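Long-range contacts in methylaspartate ammonia-lyase (Citrobacter amalonaticus, PDB 1KKO), which catalyses the reversible, magnesium-dependent anti elimination of ammonia from (2S,3S)-3-methyl-L-aspartate to give mesaconate, and works as a homodimer: residues A[4-9]-A[100-105]; A[57-62]-A[139-144]; A[170-175]-A[192-197]; A[176-181]-A[215-220]. One frame throughout, in Å; residues are numbered along the deposited sequence.

Contact 1 of 4, residues A[4-9]-A[100-105]; sequences KQALFT and LLEGRD
Glu102 reaches across to strand 4-9 with its carboxylate, and OE1 accepts the backbone N-H of Ala6 over 3.0 Å. The bond is nearly straight, 168° at the hydrogen, and it uses the anti lone pair of OE1, the one turned away from OE2. CG of Glu102 sits beside its own backbone N and anti to the carbonyl carbon (chi1 -65°), and the chain beyond runs out extended until it meets the strand. OE1 also lies 3.4 Å from CA of Gln5. The side chains of Gln5 and Glu102 run side by side in the same direction, with amide and carboxylate planes 82° apart; the amide OE1 of Gln5 bonds instead to Thr411 of the second subunit. Strand 3-18 is an outer strand of the three-stranded antiparallel sheet in the N-terminal, enolase-like domain. Lys4 and Gln5 both face Ile58 in a classic beta bulge, and the carboxylate binds the strand at the next residue. On the side of the strand that faces the helices the packing is apolar. CB of Ala6 rests 3.9 Å from CD1 of Leu101, and CD1 of Leu101 also comes within 3.8 Å of CZ of Phe8, approaching that ring obliquely. Leu134 of helix 128-146 touches both Leu101 and Phe8. Where helix 86-101 finishes, a type II turn from Leu101 to Arg104 redirects the chain, with Gly103 at positive phi. Arg104 folds back past the turn onto the end of the helix: NE at 2.7 Å and NH2 at 3.1 Å both donate to the carbonyl O of Leu100, side-on and in the guanidinium plane.

Contact 2 of 4, residues A[57-62]-A[139-144]; sequences LILENG and LDATAL
Leu59 and Ala141 form the apolar centre, with CD2 of Leu59 4.0 Å from CB of Ala141. This is sheet-on-helix packing in the N-terminal, enolase-like domain: strand 47-59 of the antiparallel sheet lies over helix 128-146. The local axes of strand 57-59 and helix 139-144 are 9.6 Å apart at their closest and run the same way, only 18° from parallel. This is close to the usual spacing of a helix on a sheet, and the small Ala141 points from the helix toward the strand. The other methyl of Leu59 works at a second place: CD1 lies 3.6 Å from the carbonyl O of Ala141 and 4.1 Å from CB of Leu144, whose side chain crosses that of Leu59 at about a right angle. Leu57, two residues earlier and so on the same side of the strand, adds CD1 at 4.2 Å from CB of Ala141. Ala65, on neighbouring strand 64-69, touches Leu57, Ala141 and Leu144.

Beyond Leu59 the chain makes a type I turn, closed by Gly62 N to Leu59 O at 2.9 Å. Within this turn, OD1 of Asn61 accepts from the N of Ala63. The opposite end of the amide spans the polar edge: ND2 donates to Leu144 O over 3.2 Å, bent to 146° at the hydrogen, with that oxygen in the Asn61 amide plane but ND2 well out of the carbonyl plane of Leu144.

Contact 3 of 4, residues A[170-175]-A[192-197]; sequences FGQSGD and LPHALI. With SO4 (sulfate ion), chain C.
Ser173 N donates to Pro193 O over 2.9 Å, a bent bond of 134° at the hydrogen that ties the loop after strand 169-170 to the end of strand 191-194. The hydroxyl OG of Ser173 stands 3.1 Å from the same oxygen and 2.8 Å from Gly174 O. Pro193, which follows a cis peptide bond, also presents that oxygen to CA of Gln172 in a CA-H...O contact.

The second polar grip faces the pocket. NE2 of Gln172 donates to O3 of a sulfate ion over 3.1 Å, almost straight at 167°. The other end of this amide, OE1, lies 3.8 Å above the His194 ring plane, over its centre, with amide and ring planes 53° apart. The two side chains run together from their roots, CB of Gln172 being 3.5 Å from CB of His194. Phe170 supplies CZ at the edge of the imidazole, near its plane. Farther along, CD2 of Leu196 packs 3.5 Å from OD2 of Asp175, whose OD1 is salt-bridged to Lys203 and Arg177.

His194, the transition-state stabiliser, bonds through NE2 to Tyr240 OH and lies close to the magnesium ligand Asp238. The sulfate, probably from the crystallisation liquor, is also bound by Lys331, Thr360 and Cys361, so this substrate-binding glutamine grips an anion inside the active site, consistent with a place for a negatively charged group of the substrate.

Contact 4 of 4, residues A[176-181]-A[215-220]; sequences DRYIAV and VRWLSD
The carbonyl O of Arg177 is hydrogen-bonded by the hydroxyl of Tyr214 and approaches the indole of Trp217 obliquely, 3.9 Å from CZ3. The side chain of Arg177 leads elsewhere, its NE bonding to Ala195 O. One residue on, the carbonyl O of Tyr178 stands 3.6 Å from CH2 of Trp217 and takes a weak bond from Val181 N in the first turn of helix 179-186.

The aromatic pair carries most of the contact. Tyr178 turns its edge to the face of the Trp217 six-membered ring in a T-shaped stack, with centroids 4.8 Å apart and planes at 84°. The leading atom is CD1 of Tyr178, which lies 3.5 Å above the indole plane. CG of Trp217 is anti to its backbone N (chi1 176°), directed off helix 209-225. Val181 and Trp217 also meet tip to tip, CG1 being 4.0 Å from CZ3. Deeper in, both methyls of Val181 lie 3.8 Å from CD1 of Leu218.

Tyr178 and Trp217 lie toward the solvent side of the contact, while Val181 and Leu218 are buried against Pro193 of strand 191-194. On helix 209-225 itself, Arg216 NE donates to Asp220 OD2 over 3.1 Å as part of a salt bridge. Two neighbouring barrel helices, those following strands 169-170 and 191-194, packed side by side outside strand 191-194, are typical of the TIM barrel.

Overall arrangement
Contacts 1 and 2 belong to the N-terminal domain and contacts 3 and 4 to the barrel, on opposite sides of the chain's centre; contacts 1 and 3 have centres about 38 Å apart. Within each pair the elements adjoin and touch. Strands 3-18 and 47-59 are neighbours, so Lys4 and Gln5 bond to Ile58 between contacts 1 and 2. Arg177 links 176-181 to Ala195 of contact 3, while Pro193 packs on Val181. Contact 3, the most buried, combines a backbone hydrogen bond with the active-site side chains Gln172 and His194. Contact 2 is likewise buried but mainly aliphatic, with an amide at its edge; contacts 1 and 4 are partly exposed, one pairing a carboxylate with apolar packing, the other built on a T-shaped aromatic pair and aliphatic packing.

Contact 1 of 4, residues A[4-9]-A[100-105]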
# COMPACT_ATOMS: atom_id res chain seq x y z
N LYS A 4 -8.56 26.26 10.98
CA LYS A 4 -7.78 27.46 10.71
C LYS A 4 -7.42 27.58 9.24
O LYS A 4 -7.52 28.64 8.64
CB LYS A 4 -6.49 27.45 11.52
CG LYS A 4 -6.53 28.24 12.80
CD LYS A 4 -5.15 28.36 13.43
CE LYS A 4 -4.34 27.10 13.28
NZ LYS A 4 -3.45 27.15 12.09
N GLN A 5 -6.96 26.47 8.65
CA GLN A 5 -6.50 26.49 7.27
C GLN A 5 -6.86 25.19 6.60
O GLN A 5 -6.78 24.14 7.22
CB GLN A 5 -4.98 26.67 7.22
CG GLN A 5 -4.46 26.90 5.82
CD GLN A 5 -3.09 27.53 5.76
OE1 GLN A 5 -2.42 27.72 6.79
NE2 GLN A 5 -2.66 27.87 4.54
N ALA A 6 -7.25 25.27 5.33
CA ALA A 6 -7.54 24.08 4.52
C ALA A 6 -6.57 24.04 3.34
O ALA A 6 -6.37 25.05 2.67
CB ALA A 6 -8.96 24.12 4.03
N LEU A 7 -5.98 22.86 3.10
CA LEU A 7 -5.01 22.68 2.03
C LEU A 7 -5.42 21.52 1.16
O LEU A 7 -5.90 20.51 1.67
CB LEU A 7 -3.62 22.37 2.59
CG LEU A 7 -2.98 23.42 3.49
CD1 LEU A 7 -1.54 23.03 3.73
CD2 LEU A 7 -3.04 24.77 2.87
N PHE A 8 -5.22 21.68 -0.14
CA PHE A 8 -5.52 20.66 -1.14
C PHE A 8 -4.25 20.35 -1.92
O PHE A 8 -3.62 21.26 -2.46
CB PHE A 8 -6.61 21.15 -2.08
CG PHE A 8 -7.92 21.43 -1.40
CD1 PHE A 8 -8.74 20.38 -0.98
CD2 PHE A 8 -8.34 22.73 -1.16
CE1 PHE A 8 -9.95 20.62 -0.35
CE2 PHE A 8 -9.54 22.97 -0.52
CZ PHE A 8 -10.35 21.91 -0.12
N THR A 9 -3.87 19.08 -1.97
CA THR A 9 -2.66 18.69 -2.69
C THR A 9 -2.92 17.50 -3.60
O THR A 9 -3.50 16.48 -3.20
CB THR A 9 -1.51 18.38 -1.71
OG1 THR A 9 -1.87 17.35 -0.82
CG2 THR A 9 -1.30 19.50 -0.77
N LEU A 100 -15.27 27.78 2.42
CA LEU A 100 -16.34 27.16 3.16
C LEU A 100 -15.82 26.31 4.30
O LEU A 100 -16.56 25.93 5.20
CB LEU A 100 -17.21 26.31 2.23
CG LEU A 100 -17.91 27.11 1.13
CD1 LEU A 100 -18.62 26.21 0.13
CD2 LEU A 100 -18.89 28.07 1.75
N LEU A 101 -14.52 25.99 4.26
CA LEU A 101 -13.90 25.19 5.31
C LEU A 101 -13.21 26.03 6.36
O LEU A 101 -13.32 25.75 7.56
CB LEU A 101 -12.87 24.24 4.69
CG LEU A 101 -13.45 23.08 3.89
CD1 LEU A 101 -12.36 22.45 3.05
CD2 LEU A 101 -14.11 22.06 4.80
N GLU A 102 -12.48 27.05 5.93
CA GLU A 102 -11.73 27.85 6.88
C GLU A 102 -12.72 28.59 7.79
O GLU A 102 -13.71 29.16 7.32
CB GLU A 102 -10.75 28.77 6.16
CG GLU A 102 -9.69 27.93 5.45
CD GLU A 102 -8.60 28.72 4.76
OE1 GLU A 102 -7.55 28.09 4.46
OE2 GLU A 102 -8.77 29.93 4.51
N GLY A 103 -12.48 28.51 9.08
CA GLY A 103 -13.36 29.13 10.07
C GLY A 103 -14.53 28.26 10.48
O GLY A 103 -15.28 28.61 11.39
N ARG A 104 -14.70 27.12 9.83
CA ARG A 104 -15.82 26.24 10.13
C ARG A 104 -15.59 25.47 11.41
O ARG A 104 -14.49 24.98 11.67
CB ARG A 104 -16.04 25.27 8.97
CG ARG A 104 -17.05 24.15 9.20
CD ARG A 104 -17.32 23.38 7.90
NE ARG A 104 -17.86 24.29 6.90
CZ ARG A 104 -19.15 24.45 6.66
NH1 ARG A 104 -20.05 23.72 7.30
NH2 ARG A 104 -19.53 25.34 5.76
N ASP A 105 -16.64 25.37 12.22
CA ASP A 105 -16.55 24.63 13.46
C ASP A 105 -16.62 23.14 13.20
O ASP A 105 -17.42 22.68 12.39
CB ASP A 105 -17.65 25.04 14.43
CG ASP A 105 -17.35 24.59 15.82
OD1 ASP A 105 -17.73 23.46 16.15
OD2 ASP A 105 -16.68 25.27 16.63

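Contact 2 of 4, residues A[57-62]-A[139-144]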
# COMPACT_ATOMS: atom_id res chain seq x y z
N LEU A 57 -6.75 19.70 7.01
CA LEU A 57 -7.42 20.76 7.75
C LEU A 57 -6.62 21.01 9.01
O LEU A 57 -6.56 20.17 9.89
CB LEU A 57 -8.84 20.34 8.12
CG LEU A 57 -9.72 19.84 6.98
CD1 LEU A 57 -11.06 19.36 7.51
CD2 LEU A 57 -9.96 20.89 5.92
N ILE A 58 -5.96 22.16 9.06
CA ILE A 58 -5.19 22.54 10.24
C ILE A 58 -6.19 23.18 11.18
O ILE A 58 -6.84 24.17 10.82
CB ILE A 58 -4.09 23.54 9.89
CG1 ILE A 58 -3.14 22.96 8.83
CG2 ILE A 58 -3.30 23.92 11.12
CD1 ILE A 58 -2.13 23.97 8.35
N LEU A 59 -6.30 22.63 12.38
CA LEU A 59 -7.24 23.12 13.38
C LEU A 59 -6.61 24.13 14.31
O LEU A 59 -5.39 24.28 14.35
CB LEU A 59 -7.77 21.96 14.22
CG LEU A 59 -8.28 20.74 13.45
CD1 LEU A 59 -8.88 19.74 14.41
CD2 LEU A 59 -9.29 21.12 12.38
N GLU A 60 -7.44 24.82 15.09
CA GLU A 60 -6.94 25.81 16.05
C GLU A 60 -5.97 25.21 17.06
O GLU A 60 -5.10 25.93 17.56
CB GLU A 60 -8.11 26.45 16.79
CG GLU A 60 -8.99 27.32 15.93
CD GLU A 60 -10.10 28.01 16.72
OE1 GLU A 60 -10.99 27.33 17.29
OE2 GLU A 60 -10.09 29.26 16.75
N ASN A 61 -6.14 23.94 17.42
CA ASN A 61 -5.25 23.29 18.39
C ASN A 61 -3.94 22.78 17.75
O ASN A 61 -3.14 22.13 18.42
CB ASN A 61 -5.97 22.15 19.13
CG ASN A 61 -6.32 20.98 18.24
OD1 ASN A 61 -6.05 21.00 17.04
ND2 ASN A 61 -6.90 19.94 18.83
N GLY A 62 -3.75 23.07 16.46
CA GLY A 62 -2.55 22.67 15.73
C GLY A 62 -2.63 21.31 15.08
O GLY A 62 -1.74 20.93 14.33
N LEU A 139 -14.46 14.24 9.47
CA LEU A 139 -14.58 13.26 10.53
C LEU A 139 -13.31 13.24 11.35
O LEU A 139 -13.33 13.25 12.58
CB LEU A 139 -14.87 11.87 9.96
CG LEU A 139 -14.99 10.77 11.02
CD1 LEU A 139 -16.10 11.02 12.04
CD2 LEU A 139 -15.20 9.41 10.35
N ASP A 140 -12.17 13.23 10.66
CA ASP A 140 -10.89 13.25 11.33
C ASP A 140 -10.75 14.55 12.14
O ASP A 140 -10.18 14.53 13.23
CB ASP A 140 -9.76 13.13 10.30
CG ASP A 140 -8.46 12.63 10.88
OD1 ASP A 140 -8.48 11.73 11.76
OD2 ASP A 140 -7.39 13.06 10.41
N ALA A 141 -11.26 15.66 11.61
CA ALA A 141 -11.21 16.95 12.33
C ALA A 141 -12.00 16.90 13.64
O ALA A 141 -11.51 17.31 14.68
CB ALA A 141 -11.69 18.06 11.46
N THR A 142 -13.21 16.38 13.59
CA THR A 142 -14.03 16.27 14.79
C THR A 142 -13.33 15.39 15.81
O THR A 142 -13.30 15.71 17.01
CB THR A 142 -15.41 15.73 14.41
OG1 THR A 142 -16.05 16.68 13.55
CG2 THR A 142 -16.31 15.59 15.64
N ALA A 143 -12.72 14.31 15.35
CA ALA A 143 -11.96 13.43 16.22
C ALA A 143 -10.79 14.17 16.89
O ALA A 143 -10.67 14.18 18.12
CB ALA A 143 -11.45 12.24 15.43
N LEU A 144 -9.95 14.80 16.09
CA LEU A 144 -8.75 15.48 16.58
C LEU A 144 -9.07 16.70 17.44
O LEU A 144 -8.25 17.13 18.25
CB LEU A 144 -7.84 15.87 15.41
CG LEU A 144 -7.13 14.68 14.75
CD1 LEU A 144 -6.62 15.07 13.37
CD2 LEU A 144 -6.00 14.15 15.64

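Contact 3 of 4, residues A[170-175]-A[192-197]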
# COMPACT_ATOMS: atom_id res chain seq x y z
N PHE A 170 -11.83 -8.93 3.21
CA PHE A 170 -11.94 -9.56 1.89
C PHE A 170 -10.81 -9.08 1.00
O PHE A 170 -10.71 -7.89 0.70
CB PHE A 170 -13.29 -9.17 1.29
CG PHE A 170 -13.51 -9.62 -0.12
CD1 PHE A 170 -13.07 -10.85 -0.57
CD2 PHE A 170 -14.17 -8.78 -1.00
CE1 PHE A 170 -13.30 -11.24 -1.87
CE2 PHE A 170 -14.40 -9.17 -2.30
CZ PHE A 170 -13.98 -10.41 -2.72
N GLY A 171 -9.96 -10.01 0.56
CA GLY A 171 -8.85 -9.70 -0.32
C GLY A 171 -9.20 -9.89 -1.78
O GLY A 171 -9.88 -10.85 -2.14
N GLN A 172 -8.74 -8.97 -2.63
CA GLN A 172 -8.96 -9.05 -4.07
C GLN A 172 -7.65 -9.26 -4.82
O GLN A 172 -6.65 -8.59 -4.57
CB GLN A 172 -9.77 -7.87 -4.61
CG GLN A 172 -9.05 -6.56 -4.84
CD GLN A 172 -9.88 -5.59 -5.67
OE1 GLN A 172 -10.48 -5.99 -6.67
NE2 GLN A 172 -9.92 -4.32 -5.27
N SER A 173 -7.68 -10.20 -5.75
CA SER A 173 -6.50 -10.65 -6.48
C SER A 173 -6.18 -9.94 -7.78
O SER A 173 -5.07 -10.04 -8.28
CB SER A 173 -6.74 -12.11 -6.85
OG SER A 173 -7.85 -12.25 -7.72
N GLY A 174 -7.16 -9.27 -8.36
CA GLY A 174 -7.01 -8.82 -9.72
C GLY A 174 -6.88 -10.08 -10.58
O GLY A 174 -7.37 -11.15 -10.22
N ASP A 175 -6.19 -9.99 -11.71
CA ASP A 175 -5.99 -11.15 -12.58
C ASP A 175 -4.97 -12.15 -12.01
O ASP A 175 -4.81 -13.26 -12.52
CB ASP A 175 -5.58 -10.70 -13.99
CG ASP A 175 -6.76 -10.21 -14.81
OD1 ASP A 175 -7.77 -10.96 -14.91
OD2 ASP A 175 -6.78 -9.09 -15.38
N LEU A 192 -11.97 -14.38 0.44
CA LEU A 192 -11.08 -14.29 -0.71
C LEU A 192 -11.73 -14.98 -1.89
O LEU A 192 -12.64 -15.78 -1.69
CB LEU A 192 -9.73 -14.95 -0.39
CG LEU A 192 -9.69 -16.48 -0.29
CD1 LEU A 192 -8.25 -16.96 -0.35
CD2 LEU A 192 -10.40 -17.02 0.94
N PRO A 193 -11.22 -14.77 -3.10
CA PRO A 193 -10.14 -13.87 -3.48
C PRO A 193 -10.54 -12.87 -4.56
O PRO A 193 -9.65 -12.26 -5.17
CB PRO A 193 -9.17 -14.85 -4.12
CG PRO A 193 -10.15 -15.70 -4.96
CD PRO A 193 -11.47 -15.72 -4.19
N HIS A 194 -11.84 -12.73 -4.81
CA HIS A 194 -12.41 -11.89 -5.86
C HIS A 194 -12.23 -12.50 -7.26
O HIS A 194 -13.22 -12.79 -7.95
CB HIS A 194 -11.90 -10.44 -5.75
CG HIS A 194 -12.52 -9.52 -6.75
ND1 HIS A 194 -13.48 -8.58 -6.44
CD2 HIS A 194 -12.29 -9.41 -8.08
CE1 HIS A 194 -13.81 -7.93 -7.54
NE2 HIS A 194 -13.09 -8.40 -8.54
N ALA A 195 -10.97 -12.68 -7.67
CA ALA A 195 -10.58 -13.41 -8.89
C ALA A 195 -10.85 -12.75 -10.22
O ALA A 195 -10.51 -13.32 -11.26
CB ALA A 195 -11.17 -14.81 -8.86
N LEU A 196 -11.46 -11.57 -10.21
CA LEU A 196 -11.66 -10.76 -11.42
C LEU A 196 -12.09 -11.62 -12.61
O LEU A 196 -11.42 -11.67 -13.64
CB LEU A 196 -10.38 -9.98 -11.73
CG LEU A 196 -10.49 -8.86 -12.76
CD1 LEU A 196 -11.47 -7.80 -12.36
CD2 LEU A 196 -9.12 -8.25 -12.97
N ILE A 197 -13.22 -12.31 -12.45
CA ILE A 197 -13.73 -13.16 -13.51
C ILE A 197 -14.54 -12.24 -14.43
O ILE A 197 -15.75 -12.11 -14.30
CB ILE A 197 -14.58 -14.29 -12.90
CG1 ILE A 197 -13.73 -15.13 -11.93
CG2 ILE A 197 -15.21 -15.15 -13.98
CD1 ILE A 197 -12.60 -15.91 -12.59
S SO4 C . -12.35 -1.96 -7.91
O1 SO4 C . -12.60 -0.51 -8.06
O2 SO4 C . -12.10 -2.42 -9.33
O3 SO4 C . -11.18 -2.20 -7.08
O4 SO4 C . -13.51 -2.72 -7.37

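Contact 4 of 4, residues A[176-181]-A[215-220]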
# COMPACT_ATOMS: atom_id res chain seq x y z
N ASP A 176 -4.29 -11.76 -10.93
CA ASP A 176 -3.28 -12.62 -10.29
C ASP A 176 -3.99 -13.63 -9.38
O ASP A 176 -3.64 -13.79 -8.21
CB ASP A 176 -2.35 -11.72 -9.46
CG ASP A 176 -0.96 -12.29 -9.28
OD1 ASP A 176 -0.60 -13.27 -9.95
OD2 ASP A 176 -0.16 -11.78 -8.46
N ARG A 177 -4.98 -14.33 -9.94
CA ARG A 177 -5.91 -15.15 -9.16
C ARG A 177 -5.38 -16.46 -8.60
O ARG A 177 -6.09 -17.15 -7.87
CB ARG A 177 -7.20 -15.39 -9.96
CG ARG A 177 -7.06 -16.30 -11.18
CD ARG A 177 -8.37 -16.46 -11.93
NE ARG A 177 -8.83 -15.17 -12.38
CZ ARG A 177 -8.36 -14.50 -13.42
NH1 ARG A 177 -7.43 -15.02 -14.22
NH2 ARG A 177 -8.83 -13.30 -13.67
N TYR A 178 -4.13 -16.81 -8.92
CA TYR A 178 -3.52 -18.00 -8.35
C TYR A 178 -2.49 -17.60 -7.30
O TYR A 178 -2.59 -18.00 -6.14
CB TYR A 178 -2.90 -18.88 -9.45
CG TYR A 178 -3.92 -19.32 -10.47
CD1 TYR A 178 -4.85 -20.31 -10.16
CD2 TYR A 178 -4.00 -18.72 -11.70
CE1 TYR A 178 -5.81 -20.70 -11.07
CE2 TYR A 178 -4.96 -19.10 -12.62
CZ TYR A 178 -5.86 -20.09 -12.30
OH TYR A 178 -6.82 -20.48 -13.22
N ILE A 179 -1.53 -16.79 -7.70
CA ILE A 179 -0.51 -16.31 -6.77
C ILE A 179 -1.12 -15.55 -5.59
O ILE A 179 -0.70 -15.73 -4.45
CB ILE A 179 0.52 -15.42 -7.49
CG1 ILE A 179 1.35 -16.25 -8.48
CG2 ILE A 179 1.39 -14.70 -6.47
CD1 ILE A 179 2.09 -17.41 -7.86
N ALA A 180 -2.12 -14.70 -5.85
CA ALA A 180 -2.68 -13.90 -4.77
C ALA A 180 -3.39 -14.76 -3.74
O ALA A 180 -3.42 -14.42 -2.56
CB ALA A 180 -3.61 -12.84 -5.32
N VAL A 181 -3.95 -15.89 -4.17
CA VAL A 181 -4.60 -16.81 -3.25
C VAL A 181 -3.58 -17.34 -2.25
O VAL A 181 -3.85 -17.42 -1.05
CB VAL A 181 -5.31 -17.95 -4.01
CG1 VAL A 181 -5.63 -19.13 -3.10
CG2 VAL A 181 -6.58 -17.41 -4.63
N VAL A 215 -12.99 -22.63 -8.84
CA VAL A 215 -13.49 -22.75 -7.48
C VAL A 215 -12.90 -23.99 -6.83
O VAL A 215 -12.52 -23.97 -5.66
CB VAL A 215 -15.02 -22.78 -7.41
CG1 VAL A 215 -15.48 -22.97 -5.98
CG2 VAL A 215 -15.61 -21.48 -7.95
N ARG A 216 -12.82 -25.07 -7.59
CA ARG A 216 -12.26 -26.32 -7.09
C ARG A 216 -10.78 -26.14 -6.77
O ARG A 216 -10.30 -26.61 -5.73
CB ARG A 216 -12.46 -27.44 -8.11
CG ARG A 216 -11.97 -28.80 -7.63
CD ARG A 216 -12.65 -29.28 -6.38
NE ARG A 216 -11.80 -30.16 -5.60
CZ ARG A 216 -12.25 -31.18 -4.87
NH1 ARG A 216 -13.55 -31.44 -4.82
NH2 ARG A 216 -11.39 -31.93 -4.20
N TRP A 217 -10.07 -25.48 -7.67
CA TRP A 217 -8.65 -25.22 -7.46
C TRP A 217 -8.48 -24.39 -6.19
O TRP A 217 -7.59 -24.65 -5.38
CB TRP A 217 -8.04 -24.47 -8.64
CG TRP A 217 -6.62 -24.14 -8.36
CD1 TRP A 217 -5.54 -24.94 -8.59
CD2 TRP A 217 -6.12 -22.97 -7.72
NE1 TRP A 217 -4.39 -24.32 -8.16
CE2 TRP A 217 -4.72 -23.11 -7.62
CE3 TRP A 217 -6.71 -21.79 -7.24
CZ2 TRP A 217 -3.90 -22.13 -7.05
CZ3 TRP A 217 -5.90 -20.83 -6.67
CH2 TRP A 217 -4.51 -21.00 -6.59
N LEU A 218 -9.35 -23.41 -6.03
CA LEU A 218 -9.30 -22.49 -4.90
C LEU A 218 -9.54 -23.19 -3.57
O LEU A 218 -8.74 -23.06 -2.64
CB LEU A 218 -10.35 -21.40 -5.14
CG LEU A 218 -10.64 -20.43 -4.00
CD1 LEU A 218 -9.39 -19.69 -3.58
CD2 LEU A 218 -11.71 -19.47 -4.47
N SER A 219 -10.61 -23.96 -3.47
CA SER A 219 -10.87 -24.68 -2.23
C SER A 219 -9.78 -25.73 -1.96
O SER A 219 -9.35 -25.91 -0.83
CB SER A 219 -12.27 -25.29 -2.21
OG SER A 219 -12.46 -26.15 -3.31
N ASP A 220 -9.33 -26.41 -3.01
CA ASP A 220 -8.23 -27.37 -2.87
C ASP A 220 -6.98 -26.68 -2.31
O ASP A 220 -6.31 -27.20 -1.42
CB ASP A 220 -7.86 -28.00 -4.22
CG ASP A 220 -8.68 -29.23 -4.56
OD1 ASP A 220 -9.34 -29.79 -3.66
OD2 ASP A 220 -8.71 -29.69 -5.72